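Local coordinates for protein N-acyl-D-glutamate deacylase (Bordetella bronchiseptica, PDB 3GIP) that hydrolyses N-acyl-D-glutamate to release D-glutamate and a carboxylic acid, as a zinc-binding member of the amidohydrolase superfamily, at residues 121-124 against 125-128; 160-163 against 164-167. All coordinates share one frame; numbering follows the deposited sequence.

Contact 1. Residues 121-124 against 125-128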
loop_
_atom_site.group_PDB
_atom_site.type_symbol
_atom_site.label_atom_id
_atom_site.label_comp_id
_atom_site.label_asym_id
_atom_site.label_seq_id
_atom_site.Cartn_x
_atom_site.Cartn_y
_atom_site.Cartn_z
ATOM N N PHE A 121 -0.982 -18.074 7.103
ATOM C CA PHE A 121 -2.235 -18.588 7.642
ATOM C C PHE A 121 -2.924 -19.507 6.641
ATOM O O PHE A 121 -2.791 -19.331 5.430
ATOM C CB PHE A 121 -3.149 -17.419 8.010
ATOM C CG PHE A 121 -2.676 -16.638 9.202
ATOM C CD1 PHE A 121 -3.033 -17.026 10.490
ATOM C CD2 PHE A 121 -1.845 -15.535 9.042
ATOM C CE1 PHE A 121 -2.569 -16.324 11.604
ATOM C CE2 PHE A 121 -1.374 -14.826 10.148
ATOM C CZ PHE A 121 -1.736 -15.222 11.431
ATOM N N ALA A 122 -3.655 -20.492 7.155
ATOM C CA ALA A 122 -4.359 -21.457 6.316
ATOM C C ALA A 122 -5.267 -20.791 5.286
ATOM O O ALA A 122 -5.226 -21.124 4.103
ATOM C CB ALA A 122 -5.174 -22.406 7.194
ATOM N N ASP A 123 -6.096 -19.862 5.750
ATOM C CA ASP A 123 -7.016 -19.141 4.878
ATOM C C ASP A 123 -7.345 -17.783 5.478
ATOM O O ASP A 123 -6.904 -17.459 6.580
ATOM C CB ASP A 123 -8.310 -19.938 4.663
ATOM C CG ASP A 123 -8.926 -20.429 5.965
ATOM O OD1 ASP A 123 -8.845 -19.712 6.986
ATOM O OD2 ASP A 123 -9.511 -21.534 5.960
ATOM N N VAL A 124 -8.124 -16.988 4.752
ATOM C CA VAL A 124 -8.493 -15.666 5.233
ATOM C C VAL A 124 -9.263 -15.731 6.549
ATOM O O VAL A 124 -9.050 -14.910 7.437
ATOM C CB VAL A 124 -9.309 -14.900 4.174
ATOM C CG1 VAL A 124 -9.774 -13.566 4.738
ATOM C CG2 VAL A 124 -8.450 -14.671 2.939
ATOM N N PRO A 125 -10.182 -16.701 6.692
ATOM C CA PRO A 125 -10.911 -16.764 7.961
ATOM C C PRO A 125 -9.952 -16.892 9.150
ATOM O O PRO A 125 -10.147 -16.259 10.187
ATOM C CB PRO A 125 -11.790 -17.996 7.782
ATOM C CG PRO A 125 -12.133 -17.925 6.324
ATOM C CD PRO A 125 -10.790 -17.599 5.692
ATOM N N ALA A 126 -8.911 -17.703 8.989
ATOM C CA ALA A 126 -7.929 -17.901 10.050
ATOM C C ALA A 126 -7.150 -16.612 10.306
ATOM O O ALA A 126 -6.909 -16.232 11.455
ATOM C CB ALA A 126 -6.971 -19.024 9.670
ATOM N N TYR A 127 -6.767 -15.939 9.227
ATOM C CA TYR A 127 -6.019 -14.691 9.321
ATOM C C TYR A 127 -6.848 -13.634 10.044
ATOM O O TYR A 127 -6.381 -13.002 10.995
ATOM C CB TYR A 127 -5.652 -14.217 7.911
ATOM C CG TYR A 127 -4.910 -12.899 7.842
ATOM C CD1 TYR A 127 -3.799 -12.652 8.647
ATOM C CD2 TYR A 127 -5.292 -11.915 6.927
ATOM C CE1 TYR A 127 -3.083 -11.458 8.539
ATOM C CE2 TYR A 127 -4.585 -10.725 6.810
ATOM C CZ TYR A 127 -3.485 -10.502 7.616
ATOM O OH TYR A 127 -2.783 -9.322 7.492
ATOM N N PHE A 128 -8.087 -13.455 9.599
ATOM C CA PHE A 128 -8.978 -12.479 10.209
ATOM C C PHE A 128 -9.305 -12.835 11.655
ATOM O O PHE A 128 -9.481 -11.951 12.491
ATOM C CB PHE A 128 -10.265 -12.351 9.389
ATOM C CG PHE A 128 -10.101 -11.564 8.116
ATOM C CD1 PHE A 128 -8.867 -11.019 7.769
ATOM C CD2 PHE A 128 -11.188 -11.352 7.273
ATOM C CE1 PHE A 128 -8.719 -10.270 6.600
ATOM C CE2 PHE A 128 -11.050 -10.606 6.103
ATOM C CZ PHE A 128 -9.813 -10.064 5.767
#
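Ala126 N donates to Asp123 OD1 at 2.8 Å. Asp123 is the N-cap of helix 124-133, and this is its capping bond. The N-H meets the carboxylate oxygen nearly along its C-O axis. Asp123 CG sits between the backbone N and the carbonyl carbon, a torsion that folds the carboxylate back over the first turn. There OD1 also lies 3.1 Å from Pro125 CD, and the Asp123 and Pro125 side chains cross at about a right angle. The negative group at the helix start would be favoured by the helix dipole. Pro125 suits the first turn, where an N-H has no carbonyl of a preceding turn to bond to: its nitrogen has no hydrogen that would need one.

The backbone takes up the helical pattern at once. Tyr127 N donates to Asp123 O, and Phe128 N gives an almost straight bond to Val124 O at 2.8 Å.

Two aromatic rings flank this turn. Phe121, in the loop before the cap, packs against Tyr127. Tyr127 CA stands over one face of the Phe121 ring, offset toward its rim, in a CH-pi contact 4.1 Å from the ring centroid. The two rings are oblique, with planes at 46°. Their closest atoms are Phe121 CD2 and Tyr127 CD1, 3.5 Å apart. Tyr127 OH is hydrogen-bonded to Asp70 O. Val124 lies against Ala176 and Ala179 of helix 163-179, while Tyr127 and Phe128 touch Ala142 of strand 139-145. The first turn thus packs the helix start against both elements of the TIM-barrel-type domain.

Val124 and Phe128 lie side by side, one helical turn apart. Val124 CG1, anti to the backbone N (chi1 176°), reaches over the centre of the Phe128 ring, 3.5 Å from its centroid and 13° off the ring normal.

Contact 2. Residues 160-163 against 164-167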
loop_
_atom_site.group_PDB
_atom_site.type_symbol
_atom_site.label_atom_id
_atom_site.label_comp_id
_atom_site.label_asym_id
_atom_site.label_seq_id
_atom_site.Cartn_x
_atom_site.Cartn_y
_atom_site.Cartn_z
ATOM N N ALA A 160 0.934 -24.800 -16.425
ATOM C CA ALA A 160 -0.340 -24.194 -16.783
ATOM C C ALA A 160 -1.345 -24.932 -15.909
ATOM O O ALA A 160 -1.237 -26.142 -15.716
ATOM C CB ALA A 160 -0.642 -24.423 -18.255
ATOM N N PRO A 161 -2.331 -24.215 -15.359
ATOM C CA PRO A 161 -3.319 -24.873 -14.502
ATOM C C PRO A 161 -4.285 -25.782 -15.249
ATOM O O PRO A 161 -4.665 -25.503 -16.387
ATOM C CB PRO A 161 -4.033 -23.697 -13.850
ATOM C CG PRO A 161 -4.044 -22.686 -14.956
ATOM C CD PRO A 161 -2.635 -22.780 -15.511
ATOM N N THR A 162 -4.665 -26.881 -14.607
ATOM C CA THR A 162 -5.631 -27.788 -15.204
ATOM C C THR A 162 -6.967 -27.115 -14.929
ATOM O O THR A 162 -7.031 -26.158 -14.158
ATOM C CB THR A 162 -5.621 -29.169 -14.524
ATOM O OG1 THR A 162 -5.946 -29.021 -13.137
ATOM C CG2 THR A 162 -4.255 -29.818 -14.657
ATOM N N ALA A 163 -8.032 -27.599 -15.552
ATOM C CA ALA A 163 -9.341 -27.003 -15.331
ATOM C C ALA A 163 -9.694 -27.056 -13.850
ATOM O O ALA A 163 -10.256 -26.108 -13.303
ATOM C CB ALA A 163 -10.394 -27.735 -16.149
ATOM N N ALA A 164 -9.351 -28.166 -13.199
ATOM C CA ALA A 164 -9.637 -28.337 -11.778
ATOM C C ALA A 164 -8.840 -27.366 -10.909
ATOM O O ALA A 164 -9.359 -26.838 -9.926
ATOM C CB ALA A 164 -9.350 -29.775 -11.356
ATOM N N GLU A 165 -7.578 -27.145 -11.259
ATOM C CA GLU A 165 -6.736 -26.228 -10.491
ATOM C C GLU A 165 -7.220 -24.791 -10.671
ATOM O O GLU A 165 -7.212 -24.004 -9.723
ATOM C CB GLU A 165 -5.270 -26.360 -10.919
ATOM C CG GLU A 165 -4.669 -27.721 -10.590
ATOM C CD GLU A 165 -3.274 -27.911 -11.153
ATOM O OE1 GLU A 165 -3.025 -27.466 -12.292
ATOM O OE2 GLU A 165 -2.430 -28.524 -10.461
ATOM N N GLN A 166 -7.648 -24.451 -11.885
ATOM C CA GLN A 166 -8.158 -23.110 -12.148
ATOM C C GLN A 166 -9.402 -22.904 -11.293
ATOM O O GLN A 166 -9.580 -21.854 -10.677
ATOM C CB GLN A 166 -8.512 -22.947 -13.626
ATOM C CG GLN A 166 -9.172 -21.612 -13.986
ATOM C CD GLN A 166 -8.238 -20.424 -13.822
ATOM O OE1 GLN A 166 -7.067 -20.487 -14.195
ATOM N NE2 GLN A 166 -8.761 -19.325 -13.280
ATOM N N GLN A 167 -10.263 -23.917 -11.247
ATOM C CA GLN A 167 -11.480 -23.806 -10.454
ATOM C C GLN A 167 -11.149 -23.749 -8.966
ATOM O O GLN A 167 -11.836 -23.078 -8.195
ATOM C CB GLN A 167 -12.418 -24.985 -10.736
ATOM C CG GLN A 167 -13.808 -24.822 -10.136
ATOM C CD GLN A 167 -14.500 -23.552 -10.608
ATOM O OE1 GLN A 167 -14.628 -23.313 -11.808
ATOM N NE2 GLN A 167 -14.951 -22.735 -9.662
HETATM O O HOH W 1 -0.779 -27.984 -13.633
#
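Thr162 and Glu165 exchange two hydrogen bonds across the start of helix 163-179. Glu165 N donates to Thr162 OG1 at 3.1 Å. In return, Thr162 N donates to Glu165 OE1 at 2.9 Å. The second bond meets the carboxylate oxygen on its anti side, 18° out of the carboxylate plane.

Thr162 OG1 lies between its own backbone N and carbonyl carbon (chi1 60°), which turns the hydroxyl toward the first turn. The Glu165 chain is extended beyond CG and runs back past the hydroxyl. Its CG comes within 3.1 Å of Thr162 OG1, and Thr162 CG2 lies 3.6 Å from Glu165 OE1. A water beside the cap lies 2.7 Å from Glu165 OE1 and 2.8 Å from Ala160 O.

Ala163, the first residue of the helix, contributes mainly through its backbone. Its carbonyl oxygen accepts from Gln167 N, with the donor tilted 26° from the carbonyl plane. One residue earlier, Thr162 O accepts from Gln166 N.

Pro161 packs beside this turn, with its CB 4.1 Å from Glu165 CB. Pro161 and Glu165 both touch Met154, in the loop after helix 146-153. Gln166 lies alongside the proline, and its NE2 donates to Glu200 O. The reciprocal pairing of Thr162 and Glu165 is a capping box, a classic way to begin a helix.

Overall arrangement
Contacts 1 and 2 both mark the start of a helix, and they follow one another along the chain. Their centres are 23 Å apart, and their nearest atoms stay about 14 Å from each other. Helix 163-179 relates them: contact 2 lies at its beginning, while Val124 and Pro125 of contact 1 touch Ala179 at its end. Contact 1 is partly buried, with its centre 20 Å from that of the chain. Contact 2 lies at the surface, and its centre is 30 Å from that of the chain. Neither supplies a zinc ligand; the metal is held by Cys95, His218 and His248. Both helices probably belong to the outer helical layer of the TIM-barrel fold expected for this family.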